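Local atomic coordinates of SAM-dependent O-methyltransferase (Thermotoga maritima, PDB entry 1O54), a protein that probably catalyses the S-adenosylmethionine-dependent N1-methylation of adenosine 58 in tRNA and assembles as a homotetramer, a dimer of dimers. Residues Phe30-Glu35 against His47-Ile52; Asp24-Ser29 against Gly75-Pro80; Val38-Asp43 against Asn56-Lys61. All blocks are in the same frame, centred on the assembly; numbering follows the deposited sequence.

Contact 1 (Phe30-Glu35 against His47-Ile52)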
ATOM      1  N   PHE A  30     -14.013  10.522 -25.040  1.00 33.62           N
ATOM      2  CA  PHE A  30     -13.107  10.876 -26.136  1.00 35.25           C
ATOM      3  C   PHE A  30     -11.700  10.254 -26.034  1.00 38.25           C
ATOM      4  O   PHE A  30     -11.306   9.790 -24.974  1.00 37.99           O
ATOM      5  CB  PHE A  30     -13.073  12.406 -26.252  1.00 35.48           C
ATOM      6  CG  PHE A  30     -14.360  12.965 -26.790  1.00 33.92           C
ATOM      7  CD1 PHE A  30     -15.413  13.250 -25.935  1.00 34.28           C
ATOM      8  CD2 PHE A  30     -14.542  13.131 -28.154  1.00 34.16           C
ATOM      9  CE1 PHE A  30     -16.625  13.700 -26.437  1.00 35.13           C
ATOM     10  CE2 PHE A  30     -15.747  13.571 -28.654  1.00 32.50           C
ATOM     11  CZ  PHE A  30     -16.787  13.858 -27.779  1.00 32.63           C
ATOM     12  N   GLU A  31     -10.965  10.258 -27.156  1.00 42.11           N
ATOM     13  CA  GLU A  31      -9.616   9.651 -27.250  1.00 45.02           C
ATOM     14  C   GLU A  31      -8.634  10.140 -26.176  1.00 46.05           C
ATOM     15  O   GLU A  31      -7.838   9.344 -25.660  1.00 47.74           O
ATOM     16  CB  GLU A  31      -8.990   9.877 -28.638  1.00 46.12           C
ATOM     17  CG  GLU A  31      -9.704   9.205 -29.819  1.00 49.55           C
ATOM     18  CD  GLU A  31      -9.076   9.538 -31.173  1.00 54.50           C
ATOM     19  OE1 GLU A  31      -8.544  10.670 -31.346  1.00 58.91           O
ATOM     20  OE2 GLU A  31      -9.117   8.678 -32.088  1.00 57.68           O
ATOM     21  N   ASP A  32      -8.693  11.426 -25.824  1.00 46.67           N
ATOM     22  CA  ASP A  32      -7.803  11.992 -24.787  1.00 46.61           C
ATOM     23  C   ASP A  32      -8.337  11.734 -23.376  1.00 47.04           C
ATOM     24  O   ASP A  32      -7.905  12.372 -22.397  1.00 47.72           O
ATOM     25  CB  ASP A  32      -7.577  13.500 -25.027  1.00 46.67           C
ATOM     26  CG  ASP A  32      -8.798  14.343 -24.696  1.00 46.87           C
ATOM     27  OD1 ASP A  32      -9.902  13.777 -24.555  1.00 45.23           O
ATOM     28  OD2 ASP A  32      -8.757  15.581 -24.558  1.00 45.87           O
ATOM     29  N   GLU A  33      -9.304  10.819 -23.286  1.00 46.53           N
ATOM     30  CA  GLU A  33      -9.883  10.389 -22.032  1.00 46.11           C
ATOM     31  C   GLU A  33     -10.783  11.419 -21.334  1.00 44.34           C
ATOM     32  O   GLU A  33     -11.261  11.157 -20.241  1.00 44.67           O
ATOM     33  CB  GLU A  33      -8.791   9.874 -21.082  1.00 47.48           C
ATOM     34  CG  GLU A  33      -7.794   8.908 -21.722  1.00 51.31           C
ATOM     35  CD  GLU A  33      -8.105   7.450 -21.447  1.00 57.32           C
ATOM     36  OE1 GLU A  33      -9.243   6.987 -21.767  1.00 60.35           O
ATOM     37  OE2 GLU A  33      -7.199   6.759 -20.906  1.00 60.60           O
ATOM     38  N   SER A  34     -11.078  12.562 -21.957  1.00 42.17           N
ATOM     39  CA  SER A  34     -12.081  13.453 -21.367  1.00 40.79           C
ATOM     40  C   SER A  34     -13.437  12.761 -21.482  1.00 39.31           C
ATOM     41  O   SER A  34     -13.665  11.998 -22.428  1.00 38.05           O
ATOM     42  CB  SER A  34     -12.089  14.814 -22.050  1.00 41.44           C
ATOM     43  OG  SER A  34     -11.983  14.662 -23.437  1.00 42.76           O
ATOM     44  N   GLU A  35     -14.294  12.966 -20.488  1.00 37.90           N
ATOM     45  CA  GLU A  35     -15.637  12.408 -20.514  1.00 37.77           C
ATOM     46  C   GLU A  35     -16.660  13.470 -20.104  1.00 37.40           C
ATOM     47  O   GLU A  35     -16.401  14.284 -19.212  1.00 38.36           O
ATOM     48  CB  GLU A  35     -15.752  11.199 -19.580  0.65 38.37           C
ATOM     49  CG  GLU A  35     -14.476  10.389 -19.365  0.65 40.72           C
ATOM     50  CD  GLU A  35     -14.425   9.082 -20.144  0.65 43.34           C
ATOM     51  OE1 GLU A  35     -13.535   8.937 -21.007  0.65 46.82           O
ATOM     52  OE2 GLU A  35     -15.247   8.184 -19.879  0.65 45.08           O
ATOM     53  N   HIS A  47     -20.266  22.713 -25.845  1.00 44.15           N
ATOM     54  CA  HIS A  47     -19.042  23.364 -26.310  1.00 44.28           C
ATOM     55  C   HIS A  47     -17.896  22.853 -25.450  1.00 44.54           C
ATOM     56  O   HIS A  47     -17.913  23.037 -24.236  1.00 45.61           O
ATOM     57  CB  HIS A  47     -19.188  24.878 -26.196  1.00 44.72           C
ATOM     58  CG  HIS A  47     -20.332  25.413 -26.992  1.00 44.77           C
ATOM     59  ND1 HIS A  47     -20.168  25.996 -28.228  1.00 46.38           N
ATOM     60  CD2 HIS A  47     -21.666  25.387 -26.758  1.00 45.50           C
ATOM     61  CE1 HIS A  47     -21.351  26.337 -28.709  1.00 46.19           C
ATOM     62  NE2 HIS A  47     -22.276  25.972 -27.838  1.00 45.20           N
ATOM     63  N   THR A  48     -16.935  22.173 -26.073  1.00 43.97           N
ATOM     64  CA  THR A  48     -15.812  21.579 -25.354  1.00 43.30           C
ATOM     65  C   THR A  48     -14.489  21.944 -26.000  1.00 43.08           C
ATOM     66  O   THR A  48     -14.450  22.430 -27.125  1.00 42.59           O
ATOM     67  CB  THR A  48     -15.916  20.040 -25.350  1.00 43.08           C
ATOM     68  OG1 THR A  48     -15.567  19.524 -26.642  1.00 41.37           O
ATOM     69  CG2 THR A  48     -17.347  19.575 -25.114  1.00 43.16           C
ATOM     70  N   HIS A  49     -13.409  21.626 -25.288  1.00 42.80           N
ATOM     71  CA  HIS A  49     -12.043  21.834 -25.777  1.00 42.57           C
ATOM     72  C   HIS A  49     -11.724  20.983 -27.016  1.00 42.28           C
ATOM     73  O   HIS A  49     -10.713  21.225 -27.696  1.00 41.72           O
ATOM     74  CB  HIS A  49     -11.026  21.553 -24.654  1.00 42.72           C
ATOM     75  CG  HIS A  49     -10.969  20.119 -24.233  1.00 42.98           C
ATOM     76  ND1 HIS A  49     -11.811  19.591 -23.279  1.00 44.44           N
ATOM     77  CD2 HIS A  49     -10.177  19.101 -24.645  1.00 44.61           C
ATOM     78  CE1 HIS A  49     -11.540  18.307 -23.118  1.00 44.62           C
ATOM     79  NE2 HIS A  49     -10.549  17.985 -23.933  1.00 44.81           N
ATOM     80  N   LEU A  50     -12.584  19.995 -27.301  1.00 40.79           N
ATOM     81  CA  LEU A  50     -12.476  19.174 -28.505  1.00 40.42           C
ATOM     82  C   LEU A  50     -13.444  19.607 -29.616  1.00 39.57           C
ATOM     83  O   LEU A  50     -13.447  19.038 -30.715  1.00 38.71           O
ATOM     84  CB  LEU A  50     -12.719  17.695 -28.153  1.00 40.45           C
ATOM     85  CG  LEU A  50     -11.741  17.083 -27.152  1.00 41.60           C
ATOM     86  CD1 LEU A  50     -12.034  15.589 -26.931  1.00 43.25           C
ATOM     87  CD2 LEU A  50     -10.303  17.282 -27.608  1.00 42.73           C
ATOM     88  N   GLY A  51     -14.253  20.621 -29.333  1.00 38.75           N
ATOM     89  CA  GLY A  51     -15.156  21.169 -30.324  1.00 38.35           C
ATOM     90  C   GLY A  51     -16.585  21.060 -29.855  1.00 37.85           C
ATOM     91  O   GLY A  51     -16.846  20.726 -28.694  1.00 37.96           O
ATOM     92  N   ILE A  52     -17.506  21.334 -30.772  1.00 36.62           N
ATOM     93  CA  ILE A  52     -18.921  21.349 -30.471  1.00 36.53           C
ATOM     94  C   ILE A  52     -19.518  19.979 -30.740  1.00 35.91           C
ATOM     95  O   ILE A  52     -19.270  19.388 -31.789  1.00 35.28           O
ATOM     96  CB  ILE A  52     -19.653  22.399 -31.350  1.00 36.63           C
ATOM     97  CG1 ILE A  52     -19.089  23.793 -31.059  1.00 37.79           C
ATOM     98  CG2 ILE A  52     -21.168  22.342 -31.084  1.00 36.86           C
ATOM     99  CD1 ILE A  52     -19.557  24.852 -31.992  1.00 38.60           C
TER
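Two hairpin tips meet here, D32 and S34 at the end of one and H49 and L50 at the end of the other. The first tip, between strands 25-30 and 35-39, is a type I turn from F30 to E33, and the positive phi of E33 (71°) lets the chain swing back into the next strand. The second is a type I turn from T48 to G51 joining strands 45-48 and 51-54. D32 and H49 reach toward each other tip to tip. H49 NE2 gives its hydrogen to D32 OD2 at 3.1 Å, on the syn lone pair and almost in the plane of the imidazole, though the carboxylate is turned 38° from the ring. The other oxygen is held within its own tip: D32 OD1 takes the backbone S34 N from above the carboxylate plane at 3.1 Å, an Asx turn, and S34 OG on its syn lone pair at 2.5 Å. D32 CG stands between its backbone N and carbonyl carbon (chi1 73°); the three donors would favour an ionised carboxylate. Beside the polar bridge, L50 CD1 lies 3.4 Å from F30 CB and 3.6 Å from S34 OG, so a single leucine methyl touches both the buried phenylalanine and the turn, while CD2 lies on the side of D32 OD2. T48 steadies the second tip: its OG1 receives L50 N at 3.1 Å, an ST turn, and donates to G51 O at 2.7 Å. Glycine suits position 51 because a CB there would press on the carbonyl O of L50. I53 and T69 of the same chain also pack on F30. The whole is a meeting of two beta-hairpin tips built on type I turns, one fixed by an Asx turn and one by an ST turn, joined by a His-carboxylate hydrogen bond.

Contact 2 (Asp24-Ser29 against Gly75-Pro80)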
ATOM      1  N   ASP A  24     -32.666  11.499 -21.221  1.00 32.84           N
ATOM      2  CA  ASP A  24     -31.750  10.455 -20.752  1.00 32.47           C
ATOM      3  C   ASP A  24     -30.372  11.047 -20.455  1.00 31.90           C
ATOM      4  O   ASP A  24     -29.963  12.002 -21.064  1.00 31.94           O
ATOM      5  CB  ASP A  24     -31.579   9.352 -21.809  1.00 32.69           C
ATOM      6  CG  ASP A  24     -32.752   8.369 -21.857  1.00 34.71           C
ATOM      7  OD1 ASP A  24     -33.655   8.415 -20.991  1.00 36.33           O
ATOM      8  OD2 ASP A  24     -32.820   7.486 -22.756  1.00 34.81           O
ATOM      9  N   ARG A  25     -29.660  10.447 -19.516  1.00 31.38           N
ATOM     10  CA  ARG A  25     -28.255  10.801 -19.290  1.00 31.88           C
ATOM     11  C   ARG A  25     -27.339   9.973 -20.201  1.00 29.89           C
ATOM     12  O   ARG A  25     -27.542   8.784 -20.380  1.00 29.27           O
ATOM     13  CB  ARG A  25     -27.900  10.564 -17.823  1.00 33.24           C
ATOM     14  CG  ARG A  25     -28.898  11.236 -16.884  1.00 38.46           C
ATOM     15  CD  ARG A  25     -28.327  11.669 -15.557  1.00 43.88           C
ATOM     16  NE  ARG A  25     -27.155  12.536 -15.731  1.00 47.47           N
ATOM     17  CZ  ARG A  25     -26.524  13.129 -14.722  1.00 50.93           C
ATOM     18  NH1 ARG A  25     -26.957  12.972 -13.469  1.00 51.75           N
ATOM     19  NH2 ARG A  25     -25.456  13.879 -14.959  1.00 51.94           N
ATOM     20  N   VAL A  26     -26.365  10.620 -20.811  1.00 28.95           N
ATOM     21  CA  VAL A  26     -25.373   9.929 -21.618  1.00 30.07           C
ATOM     22  C   VAL A  26     -24.003  10.356 -21.165  1.00 29.49           C
ATOM     23  O   VAL A  26     -23.816  11.459 -20.617  1.00 29.53           O
ATOM     24  CB  VAL A  26     -25.484  10.269 -23.131  1.00 30.39           C
ATOM     25  CG1 VAL A  26     -26.750   9.717 -23.685  1.00 33.60           C
ATOM     26  CG2 VAL A  26     -25.399  11.738 -23.347  1.00 32.02           C
ATOM     27  N   LEU A  27     -23.045   9.513 -21.459  1.00 27.99           N
ATOM     28  CA  LEU A  27     -21.667   9.797 -21.199  1.00 28.76           C
ATOM     29  C   LEU A  27     -20.940   9.771 -22.526  1.00 28.49           C
ATOM     30  O   LEU A  27     -20.949   8.745 -23.215  1.00 28.85           O
ATOM     31  CB  LEU A  27     -21.094   8.736 -20.278  1.00 28.40           C
ATOM     32  CG  LEU A  27     -19.609   8.838 -19.990  1.00 33.15           C
ATOM     33  CD1 LEU A  27     -19.290  10.122 -19.305  1.00 37.49           C
ATOM     34  CD2 LEU A  27     -19.218   7.682 -19.135  1.00 35.90           C
ATOM     35  N   LEU A  28     -20.339  10.896 -22.909  1.00 27.26           N
ATOM     36  CA  LEU A  28     -19.578  10.973 -24.145  1.00 27.69           C
ATOM     37  C   LEU A  28     -18.079  10.875 -23.827  1.00 29.22           C
ATOM     38  O   LEU A  28     -17.551  11.697 -23.064  1.00 29.32           O
ATOM     39  CB  LEU A  28     -19.878  12.277 -24.881  1.00 27.75           C
ATOM     40  CG  LEU A  28     -21.371  12.537 -25.084  1.00 28.91           C
ATOM     41  CD1 LEU A  28     -21.629  13.879 -25.745  1.00 31.06           C
ATOM     42  CD2 LEU A  28     -22.014  11.403 -25.899  1.00 30.32           C
ATOM     43  N   SER A  29     -17.403   9.888 -24.410  1.00 29.44           N
ATOM     44  CA  SER A  29     -16.031   9.565 -24.023  1.00 30.31           C
ATOM     45  C   SER A  29     -15.083   9.735 -25.211  1.00 31.33           C
ATOM     46  O   SER A  29     -15.306   9.152 -26.264  1.00 29.95           O
ATOM     47  CB  SER A  29     -16.000   8.136 -23.497  1.00 30.42           C
ATOM     48  OG  SER A  29     -14.705   7.783 -23.067  1.00 31.34           O
ATOM     49  N   GLY A  75     -15.444  10.677 -30.494  1.00 31.30           N
ATOM     50  CA  GLY A  75     -15.877  10.202 -29.187  1.00 30.28           C
ATOM     51  C   GLY A  75     -16.862   9.067 -29.321  1.00 28.94           C
ATOM     52  O   GLY A  75     -17.297   8.740 -30.417  1.00 28.39           O
ATOM     53  N   TYR A  76     -17.217   8.476 -28.191  1.00 26.66           N
ATOM     54  CA  TYR A  76     -18.185   7.388 -28.143  1.00 25.44           C
ATOM     55  C   TYR A  76     -19.319   7.704 -27.177  1.00 24.77           C
ATOM     56  O   TYR A  76     -19.101   8.265 -26.107  1.00 25.45           O
ATOM     57  CB  TYR A  76     -17.465   6.122 -27.692  1.00 25.22           C
ATOM     58  CG  TYR A  76     -16.559   5.585 -28.749  1.00 26.88           C
ATOM     59  CD1 TYR A  76     -15.206   5.900 -28.757  1.00 28.57           C
ATOM     60  CD2 TYR A  76     -17.050   4.745 -29.740  1.00 27.23           C
ATOM     61  CE1 TYR A  76     -14.367   5.377 -29.732  1.00 30.27           C
ATOM     62  CE2 TYR A  76     -16.227   4.233 -30.723  1.00 29.68           C
ATOM     63  CZ  TYR A  76     -14.883   4.557 -30.713  1.00 29.43           C
ATOM     64  OH  TYR A  76     -14.067   4.029 -31.689  1.00 31.07           O
ATOM     65  N   ILE A  77     -20.534   7.274 -27.529  1.00 23.87           N
ATOM     66  CA  ILE A  77     -21.724   7.464 -26.683  1.00 23.63           C
ATOM     67  C   ILE A  77     -21.856   6.262 -25.785  1.00 24.00           C
ATOM     68  O   ILE A  77     -21.842   5.104 -26.261  1.00 24.45           O
ATOM     69  CB  ILE A  77     -22.994   7.561 -27.584  1.00 23.53           C
ATOM     70  CG1 ILE A  77     -22.902   8.745 -28.552  1.00 24.55           C
ATOM     71  CG2 ILE A  77     -24.256   7.658 -26.731  1.00 24.79           C
ATOM     72  CD1 ILE A  77     -23.764   8.560 -29.823  1.00 26.12           C
ATOM     73  N   LEU A  78     -21.971   6.524 -24.479  1.00 24.85           N
ATOM     74  CA  LEU A  78     -22.063   5.490 -23.462  1.00 26.33           C
ATOM     75  C   LEU A  78     -23.215   5.807 -22.516  1.00 26.94           C
ATOM     76  O   LEU A  78     -23.650   6.959 -22.413  1.00 28.03           O
ATOM     77  CB  LEU A  78     -20.748   5.365 -22.661  1.00 25.84           C
ATOM     78  CG  LEU A  78     -19.477   5.099 -23.492  1.00 27.10           C
ATOM     79  CD1 LEU A  78     -18.258   5.132 -22.629  1.00 29.93           C
ATOM     80  CD2 LEU A  78     -19.531   3.761 -24.260  1.00 29.74           C
ATOM     81  N   ILE A  79     -23.684   4.766 -21.841  1.00 27.99           N
ATOM     82  CA  ILE A  79     -24.672   4.904 -20.805  1.00 29.49           C
ATOM     83  C   ILE A  79     -23.834   4.993 -19.527  1.00 28.53           C
ATOM     84  O   ILE A  79     -23.053   4.103 -19.236  1.00 28.53           O
ATOM     85  CB  ILE A  79     -25.604   3.685 -20.720  1.00 30.81           C
ATOM     86  CG1 ILE A  79     -26.403   3.491 -22.025  1.00 34.37           C
ATOM     87  CG2 ILE A  79     -26.566   3.859 -19.546  1.00 32.11           C
ATOM     88  CD1 ILE A  79     -27.189   4.668 -22.462  1.00 35.37           C
ATOM     89  N   PRO A  80     -23.970   6.057 -18.765  1.00 28.80           N
ATOM     90  CA  PRO A  80     -23.197   6.174 -17.522  1.00 27.79           C
ATOM     91  C   PRO A  80     -23.540   5.089 -16.518  1.00 27.05           C
ATOM     92  O   PRO A  80     -24.708   4.672 -16.389  1.00 27.32           O
ATOM     93  CB  PRO A  80     -23.606   7.543 -16.949  1.00 29.38           C
ATOM     94  CG  PRO A  80     -24.611   8.088 -17.824  1.00 31.27           C
ATOM     95  CD  PRO A  80     -24.889   7.164 -18.960  1.00 29.44           C
TER
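L27 N donates to L78 O at 2.8 Å in a nearly straight bond (172°), and L78 N returns one to L27 O at 2.8 Å. The pair thus forms an antiparallel hydrogen-bonded bridge between strands 25-30 and 74-78, the central strands of a four-stranded sheet. S29 and Y76 make another such bridge, with S29 N to Y76 O at 2.9 Å and Y76 N to S29 O at 2.8 Å. Between them L28 and I77 form a non-hydrogen-bonded pair, where L28 CA sends a CH...O contact to Y76 O at 3.4 Å. The L28 and I77 side chains run alongside each other in the same direction, L28 CD2 resting 3.9 Å from I77 CG1; their branched apolar chains suit a buried face. On the other face L27, S29 and L78 stand together while the Y76 ring runs off from them, and the small S29 lets L78 CD1 settle 3.9 Å from its CB. Beyond the last bridge, P80 has a ring nitrogen with no hydrogen to give; its CD instead lies 3.4 Å from R25 O. R25 carries its charge outward to a salt bridge with E85 in helix 82-87, and S29 OG has its partner in E35 on the neighbouring strand. The backbone groups of L27, L78, S29 and Y76 that face across the strands are therefore satisfied within the sheet, whereas a second subunit supplies R208 to I79 O, the main-chain O of R272 to Y76 OH, and R233 as packing over L27, S29 and L78.

Contact 3 (Val38-Asp43 against Asn56-Lys61)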
ATOM      1  N   VAL A  38     -23.939  14.269 -19.635  1.00 36.42           N
ATOM      2  CA  VAL A  38     -24.950  15.267 -19.976  1.00 37.35           C
ATOM      3  C   VAL A  38     -26.351  14.694 -20.092  1.00 36.86           C
ATOM      4  O   VAL A  38     -26.545  13.504 -20.381  1.00 36.22           O
ATOM      5  CB  VAL A  38     -24.597  15.965 -21.291  1.00 37.53           C
ATOM      6  CG1 VAL A  38     -23.254  16.628 -21.188  1.00 39.21           C
ATOM      7  CG2 VAL A  38     -24.592  14.983 -22.445  1.00 38.14           C
ATOM      8  N   ASP A  39     -27.321  15.572 -19.868  1.00 37.16           N
ATOM      9  CA  ASP A  39     -28.728  15.279 -20.107  1.00 37.66           C
ATOM     10  C   ASP A  39     -29.012  15.515 -21.576  1.00 36.59           C
ATOM     11  O   ASP A  39     -28.741  16.598 -22.103  1.00 35.39           O
ATOM     12  CB  ASP A  39     -29.625  16.207 -19.290  1.00 39.00           C
ATOM     13  CG  ASP A  39     -29.233  16.246 -17.844  1.00 42.59           C
ATOM     14  OD1 ASP A  39     -29.205  15.166 -17.217  1.00 46.95           O
ATOM     15  OD2 ASP A  39     -28.919  17.320 -17.269  1.00 48.82           O
ATOM     16  N   LEU A  40     -29.580  14.515 -22.233  1.00 36.01           N
ATOM     17  CA  LEU A  40     -29.934  14.638 -23.633  1.00 36.20           C
ATOM     18  C   LEU A  40     -31.186  15.481 -23.786  1.00 36.82           C
ATOM     19  O   LEU A  40     -32.224  15.180 -23.225  1.00 36.96           O
ATOM     20  CB  LEU A  40     -30.188  13.268 -24.257  1.00 36.63           C
ATOM     21  CG  LEU A  40     -28.966  12.452 -24.640  1.00 38.02           C
ATOM     22  CD1 LEU A  40     -29.480  11.184 -25.309  1.00 39.45           C
ATOM     23  CD2 LEU A  40     -28.053  13.242 -25.602  1.00 39.09           C
ATOM     24  N   GLU A  41     -31.076  16.541 -24.553  1.00 37.63           N
ATOM     25  CA  GLU A  41     -32.225  17.357 -24.868  1.00 38.60           C
ATOM     26  C   GLU A  41     -32.084  17.824 -26.308  1.00 38.62           C
ATOM     27  O   GLU A  41     -30.974  18.087 -26.784  1.00 37.98           O
ATOM     28  CB  GLU A  41     -32.338  18.525 -23.881  1.00 39.44           C
ATOM     29  CG  GLU A  41     -32.465  18.136 -22.398  1.00 41.92           C
ATOM     30  CD  GLU A  41     -33.758  17.386 -22.020  1.00 45.75           C
ATOM     31  OE1 GLU A  41     -34.710  17.293 -22.843  1.00 48.95           O
ATOM     32  OE2 GLU A  41     -33.827  16.876 -20.869  1.00 49.19           O
ATOM     33  N   LYS A  42     -33.213  17.888 -27.003  1.00 39.20           N
ATOM     34  CA  LYS A  42     -33.248  18.296 -28.407  1.00 39.94           C
ATOM     35  C   LYS A  42     -32.693  19.699 -28.548  1.00 39.89           C
ATOM     36  O   LYS A  42     -32.933  20.535 -27.690  1.00 40.65           O
ATOM     37  CB  LYS A  42     -34.682  18.188 -28.959  1.00 40.32           C
ATOM     38  CG  LYS A  42     -35.100  16.731 -29.290  1.00 42.89           C
ATOM     39  CD  LYS A  42     -36.541  16.370 -28.875  1.00 45.69           C
ATOM     40  CE  LYS A  42     -37.566  16.934 -29.842  1.00 47.72           C
ATOM     41  NZ  LYS A  42     -38.958  16.449 -29.563  1.00 49.56           N
ATOM     42  N   ASP A  43     -31.891  19.918 -29.584  1.00 39.74           N
ATOM     43  CA  ASP A  43     -31.341  21.241 -29.917  1.00 40.56           C
ATOM     44  C   ASP A  43     -30.334  21.813 -28.919  1.00 40.63           C
ATOM     45  O   ASP A  43     -30.035  23.009 -28.957  1.00 40.79           O
ATOM     46  CB  ASP A  43     -32.477  22.250 -30.161  1.00 40.51           C
ATOM     47  CG  ASP A  43     -33.431  21.794 -31.252  1.00 41.62           C
ATOM     48  OD1 ASP A  43     -32.950  21.309 -32.308  1.00 41.86           O
ATOM     49  OD2 ASP A  43     -34.675  21.910 -31.154  1.00 44.43           O
ATOM     50  N   ASN A  56     -28.492  16.566 -30.890  1.00 33.57           N
ATOM     51  CA  ASN A  56     -29.436  16.007 -31.878  1.00 33.70           C
ATOM     52  C   ASN A  56     -28.926  14.745 -32.574  1.00 33.71           C
ATOM     53  O   ASN A  56     -29.694  13.806 -32.813  1.00 33.53           O
ATOM     54  CB  ASN A  56     -29.818  17.053 -32.932  1.00 33.90           C
ATOM     55  CG  ASN A  56     -30.860  18.018 -32.424  1.00 33.97           C
ATOM     56  OD1 ASN A  56     -31.559  17.727 -31.456  1.00 35.02           O
ATOM     57  ND2 ASN A  56     -30.978  19.174 -33.082  1.00 33.87           N
ATOM     58  N   GLU A  57     -27.630  14.721 -32.878  1.00 34.17           N
ATOM     59  CA  GLU A  57     -26.989  13.552 -33.493  1.00 34.06           C
ATOM     60  C   GLU A  57     -27.068  12.322 -32.625  1.00 32.17           C
ATOM     61  O   GLU A  57     -27.175  11.213 -33.129  1.00 30.99           O
ATOM     62  CB  GLU A  57     -25.509  13.825 -33.796  1.00 35.07           C
ATOM     63  CG  GLU A  57     -25.250  14.964 -34.767  1.00 38.48           C
ATOM     64  CD  GLU A  57     -23.809  14.979 -35.275  1.00 44.05           C
ATOM     65  OE1 GLU A  57     -23.298  13.900 -35.652  1.00 48.39           O
ATOM     66  OE2 GLU A  57     -23.189  16.066 -35.317  1.00 48.53           O
ATOM     67  N   VAL A  58     -26.979  12.510 -31.307  1.00 30.49           N
ATOM     68  CA  VAL A  58     -27.014  11.405 -30.393  1.00 28.94           C
ATOM     69  C   VAL A  58     -28.325  10.630 -30.490  1.00 28.35           C
ATOM     70  O   VAL A  58     -28.312   9.407 -30.386  1.00 26.96           O
ATOM     71  CB  VAL A  58     -26.747  11.856 -28.929  1.00 29.65           C
ATOM     72  CG1 VAL A  58     -26.851  10.692 -28.004  1.00 27.31           C
ATOM     73  CG2 VAL A  58     -25.364  12.503 -28.841  1.00 30.76           C
ATOM     74  N   PHE A  59     -29.441  11.330 -30.724  1.00 27.86           N
ATOM     75  CA  PHE A  59     -30.733  10.641 -30.859  1.00 28.23           C
ATOM     76  C   PHE A  59     -30.783   9.704 -32.083  1.00 28.46           C
ATOM     77  O   PHE A  59     -31.641   8.813 -32.147  1.00 29.48           O
ATOM     78  CB  PHE A  59     -31.894  11.617 -30.955  1.00 27.83           C
ATOM     79  CG  PHE A  59     -32.055  12.494 -29.754  1.00 27.96           C
ATOM     80  CD1 PHE A  59     -31.776  13.839 -29.831  1.00 29.26           C
ATOM     81  CD2 PHE A  59     -32.475  11.973 -28.547  1.00 31.73           C
ATOM     82  CE1 PHE A  59     -31.923  14.673 -28.718  1.00 29.89           C
ATOM     83  CE2 PHE A  59     -32.612  12.809 -27.415  1.00 32.54           C
ATOM     84  CZ  PHE A  59     -32.347  14.166 -27.523  1.00 30.96           C
ATOM     85  N   GLU A  60     -29.884   9.911 -33.034  1.00 28.34           N
ATOM     86  CA  GLU A  60     -29.816   9.061 -34.246  1.00 28.98           C
ATOM     87  C   GLU A  60     -28.736   8.008 -34.174  1.00 30.09           C
ATOM     88  O   GLU A  60     -28.392   7.405 -35.208  1.00 29.65           O
ATOM     89  CB  GLU A  60     -29.539   9.917 -35.454  1.00 28.73           C
ATOM     90  CG  GLU A  60     -30.364  11.176 -35.537  1.00 30.32           C
ATOM     91  CD  GLU A  60     -31.858  10.883 -35.572  1.00 29.48           C
ATOM     92  OE1 GLU A  60     -32.298   9.742 -35.286  1.00 31.70           O
ATOM     93  OE2 GLU A  60     -32.575  11.810 -35.867  1.00 34.69           O
ATOM     94  N   LYS A  61     -28.179   7.833 -32.971  1.00 29.72           N
ATOM     95  CA  LYS A  61     -27.109   6.882 -32.722  1.00 31.07           C
ATOM     96  C   LYS A  61     -27.565   5.999 -31.573  1.00 30.95           C
ATOM     97  O   LYS A  61     -28.769   5.896 -31.302  1.00 33.56           O
ATOM     98  CB  LYS A  61     -25.812   7.633 -32.398  1.00 31.00           C
ATOM     99  CG  LYS A  61     -25.370   8.653 -33.455  1.00 34.04           C
ATOM    100  CD  LYS A  61     -24.298   8.125 -34.372  1.00 37.88           C
ATOM    101  CE  LYS A  61     -23.581   9.249 -35.135  1.00 40.43           C
ATOM    102  NZ  LYS A  61     -22.247   8.773 -35.611  1.00 43.10           N
TER
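N56 CG is turned anti to its carbonyl carbon (chi1 -79°), on the side of D43, and chi2 of -20° then sets the turn of the amide; F59 CG is likewise anti to its carbonyl carbon, its ring lying against L40 and K42. These residues join the loop that leaves strand 35-39 to the weakly bonded helical turn 55-58 and the type I turn V58-K61. The amide grips one residue twice: N56 OD1 accepts D43 N at 2.9 Å, the donor standing above the carbonyl plane, while N56 ND2 gives a nearly straight bond to D43 OD1 at 3.0 Å, on the anti side and tilted from the carboxylate plane. Carboxylate and amide planes stand 81° apart, so the two groups do not lie flat together. Asparagine suits the place because one short side chain offers both an acceptor and a donor. Deeper in, L40 runs obliquely across V58, its CD2 reaching V58 CG1 at 3.7 Å, and both also pack on L20 of the same chain, making a small apolar core. F59 closes the flank: its ring slides past L40, CE2 lying 4.0 Å from L40 CB, and P22 touches it as well. The carbonyl carbon of E41 meets the rim of the ring edge-on. K42 crosses F59 at about a right angle, its aliphatic CG 3.8 Å from F59 CE1.

Overall arrangement
All three contacts belong to the N-terminal beta region, on the same side of the chain's centre. Contact 2 is its buried spine, held by backbone bonds in the four-stranded sheet and partly covered by a second subunit. Contact 1 sits at the surface where that sheet turns: E35 OE1 reaches S29 OG, and the F30 ring packs on G75. Contact 3 is partly buried at the far end of strand 35-39, which pairs with strand 25-30 through V26 N to V38 O and L40 N to D24 O. Contacts 1 and 3 thus use bonds in which a side chain takes part, beside apolar patches, whereas contact 2 relies on a backbone ladder; contacts 1 and 3 only adjoin in the sequence.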